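Glucokinase (Thermus thermophilus, PDB 3VOV) phosphorylates hexose sugars such as glucose, using ATP as the probable phosphate donor, as a zinc-containing hexokinase of the ROK family. Local coordinates at residues B[114-119]-B[125-130]; B[138-143]-B[234-239]; B[184-189]-B[201-206]. One frame throughout, in Å; residues are numbered along the deposited sequence.

Interaction 1 (B[114-119]-B[125-130]); sequences AEHHLG and ESSLYL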
ATOM      1  N   ALA B 114      12.914 -31.493  -6.231  1.00 17.85           N
ATOM      2  CA  ALA B 114      12.216 -32.606  -6.745  1.00 17.36           C
ATOM      3  C   ALA B 114      11.354 -32.188  -7.939  1.00 18.23           C
ATOM      4  O   ALA B 114      11.415 -32.811  -8.989  1.00 17.92           O
ATOM      5  CB  ALA B 114      11.365 -33.293  -5.626  1.00 17.41           C
ATOM      6  N   GLU B 115      10.576 -31.129  -7.803  1.00 17.77           N
ATOM      7  CA  GLU B 115       9.778 -30.656  -8.956  1.00 17.65           C
ATOM      8  C   GLU B 115      10.660 -30.259 -10.124  1.00 18.27           C
ATOM      9  O   GLU B 115      10.284 -30.423 -11.309  1.00 19.08           O
ATOM     10  CB  GLU B 115       8.858 -29.490  -8.561  1.00 16.22           C
ATOM     11  CG  GLU B 115       7.770 -29.905  -7.593  1.00 17.45           C
ATOM     12  CD  GLU B 115       6.638 -30.678  -8.217  1.00 20.34           C
ATOM     13  OE1 GLU B 115       6.485 -30.672  -9.474  1.00 19.53           O
ATOM     14  OE2 GLU B 115       5.858 -31.265  -7.407  1.00 23.21           O
ATOM     15  N   HIS B 116      11.833 -29.747  -9.819  1.00 17.50           N
ATOM     16  CA  HIS B 116      12.784 -29.398 -10.874  1.00 18.07           C
ATOM     17  C   HIS B 116      13.305 -30.576 -11.700  1.00 19.82           C
ATOM     18  O   HIS B 116      13.306 -30.511 -12.918  1.00 20.54           O
ATOM     19  CB  HIS B 116      13.974 -28.675 -10.273  1.00 17.30           C
ATOM     20  CG  HIS B 116      14.952 -28.195 -11.287  1.00 17.50           C
ATOM     21  ND1 HIS B 116      14.863 -26.947 -11.869  1.00 20.74           N
ATOM     22  CD2 HIS B 116      16.065 -28.780 -11.804  1.00 18.59           C
ATOM     23  CE1 HIS B 116      15.873 -26.794 -12.724  1.00 20.20           C
ATOM     24  NE2 HIS B 116      16.625 -27.883 -12.689  1.00 19.96           N
ATOM     25  N   HIS B 117      13.805 -31.600 -11.011  1.00 19.14           N
ATOM     26  CA  HIS B 117      14.365 -32.784 -11.622  1.00 20.75           C
ATOM     27  C   HIS B 117      13.372 -33.828 -12.067  1.00 20.06           C
ATOM     28  O   HIS B 117      13.601 -34.477 -13.064  1.00 22.36           O
ATOM     29  CB  HIS B 117      15.405 -33.412 -10.688  1.00 19.97           C
ATOM     30  CG  HIS B 117      16.637 -32.580 -10.549  1.00 21.64           C
ATOM     31  ND1 HIS B 117      17.603 -32.514 -11.528  1.00 23.86           N
ATOM     32  CD2 HIS B 117      17.023 -31.719  -9.579  1.00 19.22           C
ATOM     33  CE1 HIS B 117      18.549 -31.666 -11.156  1.00 23.17           C
ATOM     34  NE2 HIS B 117      18.217 -31.168  -9.971  1.00 21.56           N
ATOM     35  N   LEU B 118      12.283 -33.997 -11.349  1.00 19.95           N
ATOM     36  CA  LEU B 118      11.328 -35.106 -11.565  1.00 21.67           C
ATOM     37  C   LEU B 118       9.876 -34.666 -11.853  1.00 21.08           C
ATOM     38  O   LEU B 118       9.035 -35.486 -12.151  1.00 21.11           O
ATOM     39  CB  LEU B 118      11.298 -35.962 -10.272  1.00 20.66           C
ATOM     40  CG  LEU B 118      12.375 -37.043  -9.978  1.00 26.32           C
ATOM     41  CD1 LEU B 118      13.672 -36.986 -10.766  1.00 26.63           C
ATOM     42  CD2 LEU B 118      12.674 -37.288  -8.458  1.00 21.81           C
ATOM     43  N   GLY B 119       9.561 -33.380 -11.701  1.00 20.74           N
ATOM     44  CA  GLY B 119       8.168 -32.944 -11.688  1.00 19.80           C
ATOM     45  C   GLY B 119       7.898 -31.835 -12.690  1.00 20.54           C
ATOM     46  O   GLY B 119       8.419 -31.855 -13.812  1.00 20.80           O
ATOM     47  N   GLU B 125      16.764 -25.717 -16.750  1.00 25.55           N
ATOM     48  CA  GLU B 125      18.005 -25.428 -16.060  1.00 27.56           C
ATOM     49  C   GLU B 125      17.757 -24.765 -14.701  1.00 26.37           C
ATOM     50  O   GLU B 125      18.464 -25.043 -13.742  1.00 26.57           O
ATOM     51  CB  GLU B 125      18.857 -24.456 -16.886  1.00 28.20           C
ATOM     52  CG  GLU B 125      19.487 -25.070 -18.125  1.00 36.72           C
ATOM     53  CD  GLU B 125      20.275 -26.301 -17.769  1.00 43.40           C
ATOM     54  OE1 GLU B 125      21.316 -26.136 -17.071  1.00 46.48           O
ATOM     55  OE2 GLU B 125      19.820 -27.413 -18.139  1.00 45.55           O
ATOM     56  N   SER B 126      16.783 -23.860 -14.649  1.00 23.96           N
ATOM     57  CA  SER B 126      16.475 -23.138 -13.419  1.00 22.62           C
ATOM     58  C   SER B 126      14.972 -23.155 -13.234  1.00 22.42           C
ATOM     59  O   SER B 126      14.197 -23.203 -14.214  1.00 22.23           O
ATOM     60  CB  SER B 126      17.049 -21.697 -13.418  1.00 22.81           C
ATOM     61  OG  SER B 126      16.329 -20.816 -14.301  1.00 21.40           O
ATOM     62  N   SER B 127      14.545 -23.166 -11.981  1.00 21.79           N
ATOM     63  CA  SER B 127      13.144 -23.004 -11.696  1.00 21.33           C
ATOM     64  C   SER B 127      12.946 -22.348 -10.327  1.00 22.07           C
ATOM     65  O   SER B 127      13.874 -22.216  -9.511  1.00 20.62           O
ATOM     66  CB  SER B 127      12.382 -24.341 -11.812  1.00 21.90           C
ATOM     67  OG  SER B 127      12.885 -25.277 -10.876  1.00 21.62           O
ATOM     68  N   LEU B 128      11.705 -21.971 -10.078  1.00 21.36           N
ATOM     69  CA  LEU B 128      11.356 -21.283  -8.869  1.00 21.44           C
ATOM     70  C   LEU B 128      10.093 -21.960  -8.390  1.00 21.24           C
ATOM     71  O   LEU B 128       9.165 -22.157  -9.162  1.00 20.90           O
ATOM     72  CB  LEU B 128      11.100 -19.841  -9.271  1.00 23.65           C
ATOM     73  CG  LEU B 128      10.635 -18.697  -8.415  1.00 27.47           C
ATOM     74  CD1 LEU B 128       9.517 -19.121  -7.535  1.00 28.80           C
ATOM     75  CD2 LEU B 128      11.786 -18.000  -7.682  1.00 29.11           C
ATOM     76  N   TYR B 129      10.078 -22.342  -7.125  1.00 19.01           N
ATOM     77  CA  TYR B 129       8.973 -23.103  -6.563  1.00 19.32           C
ATOM     78  C   TYR B 129       8.398 -22.408  -5.330  1.00 17.91           C
ATOM     79  O   TYR B 129       9.151 -21.942  -4.472  1.00 18.38           O
ATOM     80  CB  TYR B 129       9.511 -24.468  -6.162  1.00 19.58           C
ATOM     81  CG  TYR B 129       8.555 -25.342  -5.394  1.00 20.38           C
ATOM     82  CD1 TYR B 129       7.587 -26.054  -6.053  1.00 17.13           C
ATOM     83  CD2 TYR B 129       8.664 -25.492  -4.008  1.00 18.65           C
ATOM     84  CE1 TYR B 129       6.701 -26.885  -5.369  1.00 18.09           C
ATOM     85  CE2 TYR B 129       7.797 -26.329  -3.301  1.00 16.73           C
ATOM     86  CZ  TYR B 129       6.813 -27.032  -4.011  1.00 20.60           C
ATOM     87  OH  TYR B 129       5.943 -27.892  -3.377  1.00 21.98           O
ATOM     88  N   LEU B 130       7.074 -22.350  -5.248  1.00 17.00           N
ATOM     89  CA  LEU B 130       6.399 -21.776  -4.074  1.00 16.15           C
ATOM     90  C   LEU B 130       5.398 -22.763  -3.588  1.00 16.73           C
ATOM     91  O   LEU B 130       4.721 -23.399  -4.393  1.00 16.81           O
ATOM     92  CB  LEU B 130       5.665 -20.487  -4.469  1.00 15.46           C
ATOM     93  CG  LEU B 130       5.223 -19.600  -3.290  1.00 17.09           C
ATOM     94  CD1 LEU B 130       6.420 -18.815  -2.792  1.00 14.09           C
ATOM     95  CD2 LEU B 130       4.070 -18.643  -3.730  1.00 16.02           C
TER
HETATM   96  O   HOH W   1       5.608 -30.436  -4.838  1.00 24.55           O

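Interaction 2 (B[138-143]-B[234-239]); sequences GGVVLG and KAFDPG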
ATOM      1  N   GLY B 138       9.210 -21.779  -0.156  1.00 17.75           N
ATOM      2  CA  GLY B 138       9.613 -21.968  -1.540  1.00 18.49           C
ATOM      3  C   GLY B 138      11.023 -22.442  -1.698  1.00 18.50           C
ATOM      4  O   GLY B 138      11.682 -22.811  -0.745  1.00 18.62           O
ATOM      5  N   GLY B 139      11.505 -22.430  -2.925  1.00 18.81           N
ATOM      6  CA  GLY B 139      12.876 -22.827  -3.180  1.00 17.33           C
ATOM      7  C   GLY B 139      13.271 -22.332  -4.534  1.00 17.90           C
ATOM      8  O   GLY B 139      12.407 -22.183  -5.415  1.00 18.30           O
ATOM      9  N   VAL B 140      14.564 -22.013  -4.681  1.00 17.17           N
ATOM     10  CA  VAL B 140      15.137 -21.603  -5.937  1.00 17.98           C
ATOM     11  C   VAL B 140      16.197 -22.619  -6.374  1.00 18.39           C
ATOM     12  O   VAL B 140      17.114 -22.946  -5.604  1.00 17.36           O
ATOM     13  CB  VAL B 140      15.793 -20.211  -5.827  1.00 19.57           C
ATOM     14  CG1 VAL B 140      16.167 -19.731  -7.244  1.00 20.80           C
ATOM     15  CG2 VAL B 140      14.796 -19.210  -5.201  1.00 16.45           C
ATOM     16  N   VAL B 141      16.051 -23.096  -7.608  1.00 17.52           N
ATOM     17  CA  VAL B 141      16.939 -24.114  -8.206  1.00 18.28           C
ATOM     18  C   VAL B 141      17.610 -23.472  -9.412  1.00 19.11           C
ATOM     19  O   VAL B 141      16.947 -23.046 -10.358  1.00 19.23           O
ATOM     20  CB  VAL B 141      16.162 -25.379  -8.631  1.00 17.93           C
ATOM     21  CG1 VAL B 141      17.098 -26.461  -9.236  1.00 18.06           C
ATOM     22  CG2 VAL B 141      15.415 -25.976  -7.365  1.00 17.46           C
ATOM     23  N   LEU B 142      18.915 -23.329  -9.317  1.00 19.52           N
ATOM     24  CA  LEU B 142      19.708 -22.820 -10.414  1.00 21.62           C
ATOM     25  C   LEU B 142      20.872 -23.757 -10.787  1.00 22.56           C
ATOM     26  O   LEU B 142      21.440 -24.352  -9.875  1.00 21.33           O
ATOM     27  CB  LEU B 142      20.380 -21.497  -9.931  1.00 23.11           C
ATOM     28  CG  LEU B 142      19.556 -20.425  -9.176  1.00 23.08           C
ATOM     29  CD1 LEU B 142      20.401 -19.295  -8.585  1.00 23.46           C
ATOM     30  CD2 LEU B 142      18.482 -19.839 -10.071  1.00 21.65           C
ATOM     31  N   GLY B 143      21.256 -23.888 -12.082  1.00 23.88           N
ATOM     32  CA  GLY B 143      21.187 -25.267 -12.857  1.00 24.77           C
ATOM     33  C   GLY B 143      21.246 -26.394 -11.802  1.00 24.68           C
ATOM     34  O   GLY B 143      22.267 -27.076 -11.656  1.00 24.84           O
ATOM     35  N   LYS B 234      11.491 -11.188 -11.775  1.00 18.44           N
ATOM     36  CA  LYS B 234      12.421 -10.098 -12.104  1.00 20.29           C
ATOM     37  C   LYS B 234      13.783 -10.360 -11.440  1.00 20.50           C
ATOM     38  O   LYS B 234      14.836  -9.959 -11.934  1.00 22.41           O
ATOM     39  CB  LYS B 234      11.890  -8.739 -11.582  1.00 20.67           C
ATOM     40  CG  LYS B 234      10.408  -8.430 -11.877  1.00 20.37           C
ATOM     41  CD  LYS B 234      10.117  -8.380 -13.337  1.00 19.41           C
ATOM     42  CE  LYS B 234       8.704  -7.800 -13.560  1.00 20.39           C
ATOM     43  NZ  LYS B 234       7.613  -8.413 -12.709  1.00 17.74           N
ATOM     44  N   ALA B 235      13.764 -10.979 -10.269  1.00 19.66           N
ATOM     45  CA  ALA B 235      15.012 -11.207  -9.597  1.00 18.98           C
ATOM     46  C   ALA B 235      15.715 -12.428 -10.225  1.00 19.46           C
ATOM     47  O   ALA B 235      16.919 -12.370 -10.483  1.00 19.19           O
ATOM     48  CB  ALA B 235      14.768 -11.413  -8.119  1.00 17.42           C
ATOM     49  N   PHE B 236      14.963 -13.510 -10.497  1.00 19.36           N
ATOM     50  CA  PHE B 236      15.576 -14.779 -10.869  1.00 19.12           C
ATOM     51  C   PHE B 236      15.495 -15.167 -12.342  1.00 19.96           C
ATOM     52  O   PHE B 236      16.376 -15.897 -12.798  1.00 20.55           O
ATOM     53  CB  PHE B 236      14.988 -15.929 -10.023  1.00 18.69           C
ATOM     54  CG  PHE B 236      15.332 -15.859  -8.576  1.00 20.08           C
ATOM     55  CD1 PHE B 236      16.572 -16.312  -8.115  1.00 20.66           C
ATOM     56  CD2 PHE B 236      14.404 -15.366  -7.644  1.00 20.97           C
ATOM     57  CE1 PHE B 236      16.890 -16.272  -6.752  1.00 18.31           C
ATOM     58  CE2 PHE B 236      14.723 -15.316  -6.279  1.00 20.20           C
ATOM     59  CZ  PHE B 236      15.966 -15.758  -5.834  1.00 20.85           C
ATOM     60  N   ASP B 237      14.436 -14.735 -13.059  1.00 18.89           N
ATOM     61  CA  ASP B 237      14.214 -15.075 -14.483  1.00 20.19           C
ATOM     62  C   ASP B 237      14.338 -16.598 -14.667  1.00 20.16           C
ATOM     63  O   ASP B 237      15.181 -17.068 -15.443  1.00 19.77           O
ATOM     64  CB  ASP B 237      15.195 -14.313 -15.412  1.00 19.97           C
ATOM     65  CG  ASP B 237      14.905 -14.530 -16.916  1.00 23.35           C
ATOM     66  OD1 ASP B 237      13.769 -14.912 -17.286  1.00 24.32           O
ATOM     67  OD2 ASP B 237      15.825 -14.289 -17.724  1.00 25.44           O
ATOM     68  N   PRO B 238      13.514 -17.375 -13.928  1.00 19.92           N
ATOM     69  CA  PRO B 238      13.649 -18.826 -13.924  1.00 19.77           C
ATOM     70  C   PRO B 238      13.052 -19.423 -15.197  1.00 20.05           C
ATOM     71  O   PRO B 238      12.203 -18.794 -15.827  1.00 21.00           O
ATOM     72  CB  PRO B 238      12.793 -19.227 -12.719  1.00 19.37           C
ATOM     73  CG  PRO B 238      11.680 -18.190 -12.716  1.00 20.31           C
ATOM     74  CD  PRO B 238      12.399 -16.917 -13.066  1.00 19.60           C
ATOM     75  N   GLY B 239      13.476 -20.620 -15.574  1.00 20.07           N
ATOM     76  CA  GLY B 239      12.899 -21.311 -16.734  1.00 20.00           C
ATOM     77  C   GLY B 239      11.380 -21.398 -16.589  1.00 21.16           C
ATOM     78  O   GLY B 239      10.634 -21.024 -17.490  1.00 20.16           O
TER

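Interaction 3 (B[184-189]-B[201-206]); sequences RALERD and RELFRL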
ATOM      1  N   ARG B 184      -2.808 -20.089   7.024  1.00 19.06           N
ATOM      2  CA  ARG B 184      -3.129 -19.490   8.297  1.00 19.73           C
ATOM      3  C   ARG B 184      -3.499 -18.029   8.176  1.00 19.83           C
ATOM      4  O   ARG B 184      -4.194 -17.505   9.015  1.00 19.08           O
ATOM      5  CB  ARG B 184      -1.985 -19.638   9.298  1.00 19.32           C
ATOM      6  CG  ARG B 184      -1.806 -21.073   9.806  1.00 24.38           C
ATOM      7  CD  ARG B 184      -0.644 -21.167  10.774  1.00 27.24           C
ATOM      8  NE  ARG B 184      -0.850 -20.232  11.853  1.00 30.06           N
ATOM      9  CZ  ARG B 184      -0.046 -19.217  12.136  1.00 29.25           C
ATOM     10  NH1 ARG B 184      -0.338 -18.422  13.158  1.00 26.08           N
ATOM     11  NH2 ARG B 184       1.041 -19.016  11.428  1.00 29.19           N
ATOM     12  N   ALA B 185      -2.992 -17.356   7.152  1.00 19.98           N
ATOM     13  CA  ALA B 185      -3.390 -15.960   6.908  1.00 18.32           C
ATOM     14  C   ALA B 185      -4.865 -15.883   6.464  1.00 19.16           C
ATOM     15  O   ALA B 185      -5.631 -15.041   6.926  1.00 17.64           O
ATOM     16  CB  ALA B 185      -2.488 -15.372   5.872  1.00 18.93           C
ATOM     17  N   LEU B 186      -5.264 -16.774   5.564  1.00 18.00           N
ATOM     18  CA  LEU B 186      -6.663 -16.834   5.142  1.00 18.89           C
ATOM     19  C   LEU B 186      -7.596 -17.106   6.319  1.00 18.96           C
ATOM     20  O   LEU B 186      -8.638 -16.455   6.477  1.00 18.43           O
ATOM     21  CB  LEU B 186      -6.834 -17.949   4.128  1.00 18.07           C
ATOM     22  CG  LEU B 186      -6.141 -17.840   2.766  1.00 22.29           C
ATOM     23  CD1 LEU B 186      -6.304 -19.176   2.008  1.00 21.75           C
ATOM     24  CD2 LEU B 186      -6.754 -16.691   1.935  1.00 22.04           C
ATOM     25  N   GLU B 187      -7.223 -18.080   7.146  1.00 18.97           N
ATOM     26  CA  GLU B 187      -8.006 -18.396   8.336  1.00 19.69           C
ATOM     27  C   GLU B 187      -8.029 -17.235   9.333  1.00 19.87           C
ATOM     28  O   GLU B 187      -9.071 -17.000   9.978  1.00 19.41           O
ATOM     29  CB  GLU B 187      -7.454 -19.642   9.018  1.00 19.41           C
ATOM     30  CG  GLU B 187      -7.539 -20.852   8.106  1.00 23.66           C
ATOM     31  CD  GLU B 187      -7.039 -22.142   8.751  1.00 28.02           C
ATOM     32  OE1 GLU B 187      -6.278 -22.088   9.743  1.00 31.65           O
ATOM     33  OE2 GLU B 187      -7.382 -23.199   8.218  1.00 30.28           O
ATOM     34  N   ARG B 188      -6.892 -16.529   9.471  1.00 18.54           N
ATOM     35  CA  ARG B 188      -6.832 -15.349  10.324  1.00 17.98           C
ATOM     36  C   ARG B 188      -7.852 -14.294   9.845  1.00 19.11           C
ATOM     37  O   ARG B 188      -8.685 -13.736  10.625  1.00 17.91           O
ATOM     38  CB  ARG B 188      -5.405 -14.767  10.316  1.00 17.10           C
ATOM     39  CG  ARG B 188      -5.304 -13.389  10.989  1.00 17.77           C
ATOM     40  CD  ARG B 188      -4.126 -12.478  10.463  1.00 15.69           C
ATOM     41  NE  ARG B 188      -4.279 -12.182   9.024  1.00 17.88           N
ATOM     42  CZ  ARG B 188      -3.271 -12.086   8.128  1.00 18.90           C
ATOM     43  NH1 ARG B 188      -1.986 -12.299   8.466  1.00 15.18           N
ATOM     44  NH2 ARG B 188      -3.554 -11.805   6.859  1.00 17.21           N
ATOM     45  N   ASP B 189      -7.813 -14.002   8.554  1.00 19.89           N
ATOM     46  CA  ASP B 189      -8.657 -12.903   8.066  1.00 19.45           C
ATOM     47  C   ASP B 189     -10.133 -13.359   7.971  1.00 20.27           C
ATOM     48  O   ASP B 189     -11.059 -12.531   8.136  1.00 19.29           O
ATOM     49  CB  ASP B 189      -8.192 -12.426   6.690  1.00 19.23           C
ATOM     50  CG  ASP B 189      -6.857 -11.697   6.746  1.00 19.10           C
ATOM     51  OD1 ASP B 189      -6.557 -11.076   7.798  1.00 19.32           O
ATOM     52  OD2 ASP B 189      -6.095 -11.748   5.756  1.00 20.84           O
ATOM     53  N   ARG B 201     -11.149 -24.939   4.847  1.00 28.36           N
ATOM     54  CA  ARG B 201     -12.316 -25.702   4.346  1.00 30.18           C
ATOM     55  C   ARG B 201     -13.621 -24.907   4.341  1.00 29.65           C
ATOM     56  O   ARG B 201     -14.275 -24.865   3.328  1.00 29.85           O
ATOM     57  CB  ARG B 201     -12.520 -27.038   5.066  1.00 29.80           C
ATOM     58  CG  ARG B 201     -11.689 -28.137   4.453  1.00 36.91           C
ATOM     59  CD  ARG B 201     -10.841 -28.885   5.474  1.00 44.65           C
ATOM     60  NE  ARG B 201     -11.627 -29.804   6.296  1.00 50.00           N
ATOM     61  CZ  ARG B 201     -11.650 -29.829   7.635  1.00 51.78           C
ATOM     62  NH1 ARG B 201     -10.933 -28.976   8.378  1.00 50.54           N
ATOM     63  NH2 ARG B 201     -12.407 -30.730   8.232  1.00 51.44           N
ATOM     64  N   GLU B 202     -13.986 -24.304   5.477  1.00 30.01           N
ATOM     65  CA  GLU B 202     -15.210 -23.506   5.596  1.00 29.73           C
ATOM     66  C   GLU B 202     -15.085 -22.268   4.673  1.00 29.26           C
ATOM     67  O   GLU B 202     -16.024 -21.944   3.925  1.00 29.67           O
ATOM     68  CB  GLU B 202     -15.466 -23.173   7.085  1.00 30.04           C
ATOM     69  CG  GLU B 202     -16.488 -22.060   7.475  1.00 32.80           C
ATOM     70  CD  GLU B 202     -17.948 -22.426   7.291  1.00 39.08           C
ATOM     71  OE1 GLU B 202     -18.286 -23.548   6.822  1.00 42.01           O
ATOM     72  OE2 GLU B 202     -18.797 -21.568   7.614  1.00 42.96           O
ATOM     73  N   LEU B 203     -13.920 -21.618   4.668  1.00 27.83           N
ATOM     74  CA  LEU B 203     -13.689 -20.474   3.768  1.00 26.43           C
ATOM     75  C   LEU B 203     -13.935 -20.839   2.298  1.00 26.75           C
ATOM     76  O   LEU B 203     -14.631 -20.110   1.585  1.00 25.76           O
ATOM     77  CB  LEU B 203     -12.279 -19.855   3.955  1.00 26.70           C
ATOM     78  CG  LEU B 203     -11.920 -18.686   3.009  1.00 23.59           C
ATOM     79  CD1 LEU B 203     -12.858 -17.470   3.209  1.00 20.82           C
ATOM     80  CD2 LEU B 203     -10.414 -18.290   3.141  1.00 19.16           C
ATOM     81  N   PHE B 204     -13.399 -21.970   1.840  1.00 27.30           N
ATOM     82  CA  PHE B 204     -13.573 -22.342   0.435  1.00 28.21           C
ATOM     83  C   PHE B 204     -15.041 -22.774   0.096  1.00 29.98           C
ATOM     84  O   PHE B 204     -15.509 -22.583  -1.023  1.00 29.11           O
ATOM     85  CB  PHE B 204     -12.573 -23.427   0.004  1.00 27.73           C
ATOM     86  CG  PHE B 204     -11.114 -22.985  -0.017  1.00 29.29           C
ATOM     87  CD1 PHE B 204     -10.098 -23.938   0.031  1.00 28.47           C
ATOM     88  CD2 PHE B 204     -10.749 -21.625  -0.131  1.00 30.11           C
ATOM     89  CE1 PHE B 204      -8.735 -23.553   0.014  1.00 27.67           C
ATOM     90  CE2 PHE B 204      -9.401 -21.238  -0.148  1.00 29.99           C
ATOM     91  CZ  PHE B 204      -8.389 -22.210  -0.088  1.00 28.23           C
ATOM     92  N   ARG B 205     -15.750 -23.353   1.060  1.00 31.16           N
ATOM     93  CA  ARG B 205     -17.187 -23.658   0.883  1.00 32.09           C
ATOM     94  C   ARG B 205     -17.965 -22.348   0.707  1.00 31.12           C
ATOM     95  O   ARG B 205     -18.741 -22.199  -0.238  1.00 31.21           O
ATOM     96  CB  ARG B 205     -17.721 -24.440   2.108  1.00 33.20           C
ATOM     97  CG  ARG B 205     -19.269 -24.446   2.249  1.00 37.47           C
ATOM     98  CD  ARG B 205     -19.791 -25.054   3.566  1.00 40.16           C
ATOM     99  NE  ARG B 205     -19.918 -24.055   4.634  1.00 42.29           N
ATOM    100  CZ  ARG B 205     -20.782 -23.038   4.646  1.00 45.00           C
ATOM    101  NH1 ARG B 205     -21.623 -22.824   3.630  1.00 43.73           N
ATOM    102  NH2 ARG B 205     -20.803 -22.214   5.692  1.00 47.03           N
ATOM    103  N   LEU B 206     -17.728 -21.392   1.607  1.00 30.21           N
ATOM    104  CA  LEU B 206     -18.326 -20.067   1.503  1.00 29.88           C
ATOM    105  C   LEU B 206     -18.046 -19.397   0.156  1.00 29.84           C
ATOM    106  O   LEU B 206     -18.945 -18.799  -0.464  1.00 29.79           O
ATOM    107  CB  LEU B 206     -17.856 -19.186   2.661  1.00 29.82           C
ATOM    108  CG  LEU B 206     -18.459 -19.446   4.048  1.00 29.48           C
ATOM    109  CD1 LEU B 206     -17.608 -18.804   5.104  1.00 25.46           C
ATOM    110  CD2 LEU B 206     -19.935 -18.950   4.101  1.00 28.30           C
TER

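Interaction 1 (B[114-119]-B[125-130])
His116, near the end of helix 107-118, and Ser127, at the start of strand 127-132, are joined by the direct hydrogen bond of this contact. His116 ND1 lies 2.8 Å from Ser127 OG, and at 163° the bond is nearly straight; either atom could be the donor. The imidazole reaches the strand because CG is anti to the backbone N (chi1 -176°), which carries the ring off the helix and turns its ND1 and CE1 edge to residues 125-127. Ser127 OG meets that edge close to the ring plane.

Beyond this bond the same ring edge packs against main chain. CE1 of His116 sits 3.3 Å from the carbonyl O of Glu125 and 3.6 Å from the amide N of Ser126, so the loop entering the strand runs past the rim of the imidazole.

Two residues further along the strand, a second link passes through water. Glu115 OE2 accepts a bond of 2.7 Å from a water molecule that also lies 3.0 Å from Tyr129 OH. The carboxylate and phenol planes are only 6° apart, although the contact between the two chains is oblique: Glu115 CG approaches CE1 of Tyr129 at 3.9 Å. The carboxylate is chiefly held by backbone amides, OE2 by that of Leu280 and OE1 by those of Ala120 and Arg279.

The contact thus docks the helix on one face of the mixed sheet that holds strands 127-132 and 136-142, one of the two such sheets of this actin-like ATPase fold. Its chemistry is polar within a buried setting: one direct bond at ND1 helps to fix the rotation of the imidazole, while backbone amides and a bridging water satisfy a carboxylate that would otherwise probably be costly to bury.

Interaction 2 (B[138-143]-B[234-239])
Val140 of strand 136-142 points its branched side chain at the ring of Phe236, the last helical residue of helix 212-236, and the two approach from opposite directions. At its root, CB of Val140 lies 4.2 Å from CE1 of the ring. The branches then divide the work. CG1, anti to the backbone N (chi1 -170°), comes within 3.6 Å of CD1 and equally near CE1 of Phe236. CG2 lies over one face, 4.0 Å from the ring centroid and 24° off the normal, a CH-pi contact displaced toward the rim, with CZ of Phe236 its nearest ring atom at 3.7 Å. Leu142, two residues along the strand, adds a looser touch through CD2, 4.5 Å from CD1 of Phe236.

Leu128 and Leu147 also border the ring, and Phe236 of a second subunit meets it with the ring planes at about 30°. Leu142 likewise packs on its own counterpart there, placing this contact at a subunit interface. Were Phe236 replaced by alanine, the methyls of Val140 would probably lose the surface they rest on, and a gap is likely to open toward that interface.

No hydrogen bond crosses between 138-143 and 234-239; here the two segments meet by dispersion and CH-pi contact alone, and the same apolar ring serves packing within the subunit and against the second subunit.

Interaction 3 (B[184-189]-B[201-206])
Leu186 of helix 183-194 and Leu203 of helix 200-208 meet through apolar groups, their side chains crossing at about a right angle. The closest approach is between Leu186 CB and Leu203 CD2, 3.7 Å apart; the same methyl of Leu203 also lies 4.2 Å from Leu186 CD2. The two leucines use different conformations. In Leu186, CG is anti to the carbonyl carbon (chi1 -65°) and chi2 is extended at 172°, whereas in Leu203 CG is anti to the backbone N (chi1 177°), a turn that sends CD2 across to the root of its partner. The other methyl of Leu186, CD1, reaches CZ of Phe204 at 4.2 Å, touching the ring obliquely; the aromatic starts off to the flank of its helix, and its far end makes the contact.

Each helix also carries an internal ion pair. Arg188 grips Asp189 side-on, NE to OD1 and NH2 to OD2, both at 2.8 Å, with the carboxylate oxygens near the guanidinium plane, though OD1 is met from above its own carboxylate plane. On the other helix Arg205 holds Glu202 in the same two-nitrogen manner, NE lying 2.8 Å from OE1, and Glu202 has a second charged partner in Arg196.

The two helices follow each other in the chain, joined by a short connection, and both lean on the long helix 212-236: Leu186 touches Leu217 and Ala221, while Leu203 touches Val218. Leu203 also packs on Ala190, further along the first helix. Arg188 makes a cation-pi contact with Tyr192 of a third subunit, so helix 183-194 lies between its partner helix and a neighbouring chain.

In the fold
Interactions 1 and 2 are neighbours, their centres 9 Å apart, and share one mixed sheet: strands 127-132 and 136-142 follow each other in the chain and pair antiparallel, with Tyr129 O lying 2.9 Å from Gly139 N. Helix 107-118 and the end of helix 212-236 are attached to this pair by interactions 1 and 2 respectively. Interaction 3 lies apart, about 28 Å and 30 Å from the other two centre to centre. Its two helices fall between the segments of interaction 2 in sequence, and the second is followed by helix 212-236, which thus connects the sheet region with the outlying helices. Interactions 2 and 3 adjoin different neighbouring subunits, consistent with roles in tetramer assembly.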